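Local coordinates for probable spore coat polysaccharide biosynthesis protein E (Chromobacterium violaceum ATCC 12472, PDB 3G8R), which probably acts as an N-acylneuraminate-9-phosphate synthase, a sialic acid-forming enzyme of the NeuB family, and binds zinc in its barrel domain, at residues 7-13 / 220-226. Residue numbers count along the deposited sequence, not the author numbering.
Sequences LFIFEMA and TVFEKHV. With ZN (zinc ion), chain C.
Strands 7-11 and 221-225, first and last of the eight-stranded parallel barrel, pair here and so close the TIM-barrel domain of this NeuB-family protein. Their axes run 4.5 Å apart at 19°, both in extended conformation, with Leu7 opposite Val221, Ile9 opposite Glu223 and Glu11 opposite His225. Six hydrogen bonds fix that parallel register: Leu7 N to Thr220 O (2.9 Å), Phe222 N to Leu7 O (2.8 Å), Ile9 N to Phe222 O (2.6 Å), Lys224 N to Ile9 O (3.0 Å), Glu11 N to Lys224 O (2.9 Å) and Val226 N to Glu11 O (2.9 Å). The intervening amides of Phe8 and Phe10 bond to strand 40-47 instead.

Side chains alternate between faces. Phe8 and Phe222, both m, face the outer helices; their rings are slid apart, centroids 5.2 Å, planes at 26°, and Trp248 of helix 242-259 packs against both. Lys224, on the same face, has its NZ in a salt bridge with Glu203. Inside the barrel, Ile9 CD1 meets Val221 CG1 at 3.9 Å. Glu11 OE2 and Glu223 OE1 approach to 3.6 Å, but Lys44 forms a salt bridge with Glu11 and Lys116 one with Glu223. Glu11 (chi1 t, chi2 p) lays its CG over the His225 ring face, 3.5 Å from the centroid and 5° off the normal, a CH-pi contact. His225 NE2 binds zinc at 2.4 Å, and His202 is the second protein ligand. The chemistry thus implies a polar, metal-binding barrel mouth in which lysines offset the crowded carboxylates.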
# COMPACT_ATOMS: atom_id res chain seq x y z
N LEU A 7 -1.77 6.10 15.34
CA LEU A 7 -2.32 5.72 16.61
C LEU A 7 -2.64 4.24 16.62
O LEU A 7 -3.38 3.74 15.75
CB LEU A 7 -3.55 6.55 16.92
CG LEU A 7 -4.45 6.07 18.07
CD1 LEU A 7 -3.73 5.86 19.31
CD2 LEU A 7 -5.54 7.07 18.32
N PHE A 8 -2.11 3.54 17.60
CA PHE A 8 -2.44 2.15 17.74
C PHE A 8 -3.33 1.93 18.94
O PHE A 8 -3.09 2.48 20.02
CB PHE A 8 -1.20 1.31 17.90
CG PHE A 8 -0.35 1.29 16.70
CD1 PHE A 8 -0.39 0.21 15.84
CD2 PHE A 8 0.45 2.37 16.38
CE1 PHE A 8 0.36 0.19 14.71
CE2 PHE A 8 1.21 2.35 15.23
CZ PHE A 8 1.16 1.26 14.40
N ILE A 9 -4.33 1.07 18.74
CA ILE A 9 -5.31 0.78 19.77
C ILE A 9 -5.34 -0.70 20.14
O ILE A 9 -5.41 -1.59 19.28
CB ILE A 9 -6.70 1.23 19.36
CG1 ILE A 9 -6.70 2.71 18.98
CG2 ILE A 9 -7.64 1.03 20.51
CD1 ILE A 9 -8.01 3.17 18.37
N PHE A 10 -5.33 -0.94 21.44
CA PHE A 10 -5.30 -2.30 21.95
C PHE A 10 -6.61 -2.63 22.58
O PHE A 10 -6.94 -2.10 23.62
CB PHE A 10 -4.19 -2.41 22.96
CG PHE A 10 -2.91 -1.88 22.46
CD1 PHE A 10 -2.28 -2.51 21.38
CD2 PHE A 10 -2.33 -0.75 23.04
CE1 PHE A 10 -1.10 -2.03 20.89
CE2 PHE A 10 -1.12 -0.25 22.57
CZ PHE A 10 -0.50 -0.88 21.49
N GLU A 11 -7.34 -3.52 21.91
CA GLU A 11 -8.67 -3.92 22.34
C GLU A 11 -8.56 -5.01 23.37
O GLU A 11 -8.03 -6.07 23.09
CB GLU A 11 -9.44 -4.45 21.14
CG GLU A 11 -10.72 -5.17 21.48
CD GLU A 11 -11.88 -4.24 21.70
OE1 GLU A 11 -11.92 -3.55 22.75
OE2 GLU A 11 -12.78 -4.22 20.82
N MSE A 12 -9.05 -4.75 24.58
CA MSE A 12 -9.06 -5.80 25.61
C MSE A 12 -10.28 -6.66 25.40
O MSE A 12 -10.25 -7.85 25.69
CB MSE A 12 -9.11 -5.20 27.00
CG MSE A 12 -8.58 -6.10 28.11
SE MSE A 12 -8.50 -5.20 29.68
CE MSE A 12 -10.23 -4.90 29.87
N ALA A 13 -11.33 -6.05 24.88
CA ALA A 13 -12.63 -6.67 24.77
C ALA A 13 -12.96 -7.29 26.12
O ALA A 13 -13.00 -6.58 27.13
CB ALA A 13 -12.66 -7.70 23.67
N THR A 220 -4.12 5.28 9.43
CA THR A 220 -3.39 6.12 10.40
C THR A 220 -3.72 5.74 11.84
O THR A 220 -3.17 6.30 12.80
CB THR A 220 -3.79 7.55 10.11
OG1 THR A 220 -2.93 8.04 9.09
CG2 THR A 220 -3.73 8.48 11.35
N VAL A 221 -4.64 4.80 11.99
CA VAL A 221 -5.16 4.34 13.27
C VAL A 221 -5.34 2.86 13.10
O VAL A 221 -5.81 2.40 12.06
CB VAL A 221 -6.51 4.91 13.52
CG1 VAL A 221 -7.08 4.30 14.74
CG2 VAL A 221 -6.44 6.43 13.61
N PHE A 222 -4.95 2.11 14.11
CA PHE A 222 -4.85 0.68 13.96
C PHE A 222 -5.31 0.04 15.21
O PHE A 222 -4.84 0.38 16.27
CB PHE A 222 -3.39 0.32 13.67
CG PHE A 222 -2.86 0.94 12.39
CD1 PHE A 222 -3.12 0.35 11.15
CD2 PHE A 222 -2.12 2.12 12.43
CE1 PHE A 222 -2.66 0.94 9.96
CE2 PHE A 222 -1.65 2.71 11.27
CZ PHE A 222 -1.91 2.13 10.03
N GLU A 223 -6.23 -0.90 15.10
CA GLU A 223 -6.79 -1.57 16.27
C GLU A 223 -6.59 -3.04 16.12
O GLU A 223 -6.86 -3.58 15.06
CB GLU A 223 -8.27 -1.29 16.37
CG GLU A 223 -8.97 -1.74 17.62
CD GLU A 223 -10.47 -1.51 17.52
OE1 GLU A 223 -11.23 -2.19 18.25
OE2 GLU A 223 -10.90 -0.67 16.69
N LYS A 224 -6.12 -3.66 17.20
CA LYS A 224 -5.92 -5.09 17.27
C LYS A 224 -6.32 -5.59 18.65
O LYS A 224 -6.08 -4.91 19.65
CB LYS A 224 -4.45 -5.40 17.04
CG LYS A 224 -4.05 -6.83 17.31
CD LYS A 224 -3.98 -7.66 16.03
CE LYS A 224 -2.66 -7.43 15.28
NZ LYS A 224 -2.48 -8.42 14.19
N HIS A 225 -6.97 -6.77 18.70
CA HIS A 225 -7.33 -7.40 19.97
C HIS A 225 -6.09 -7.92 20.64
O HIS A 225 -5.19 -8.41 19.96
CB HIS A 225 -8.27 -8.57 19.75
CG HIS A 225 -9.69 -8.18 19.51
ND1 HIS A 225 -10.72 -8.63 20.30
CD2 HIS A 225 -10.25 -7.39 18.57
CE1 HIS A 225 -11.86 -8.12 19.87
NE2 HIS A 225 -11.60 -7.36 18.81
N VAL A 226 -6.05 -7.82 21.97
CA VAL A 226 -4.90 -8.26 22.79
C VAL A 226 -5.38 -9.08 23.96
O VAL A 226 -6.54 -8.99 24.35
CB VAL A 226 -4.12 -7.09 23.37
CG1 VAL A 226 -3.47 -6.31 22.27
CG2 VAL A 226 -5.04 -6.19 24.24
ZN ZN C . -13.42 -6.43 17.51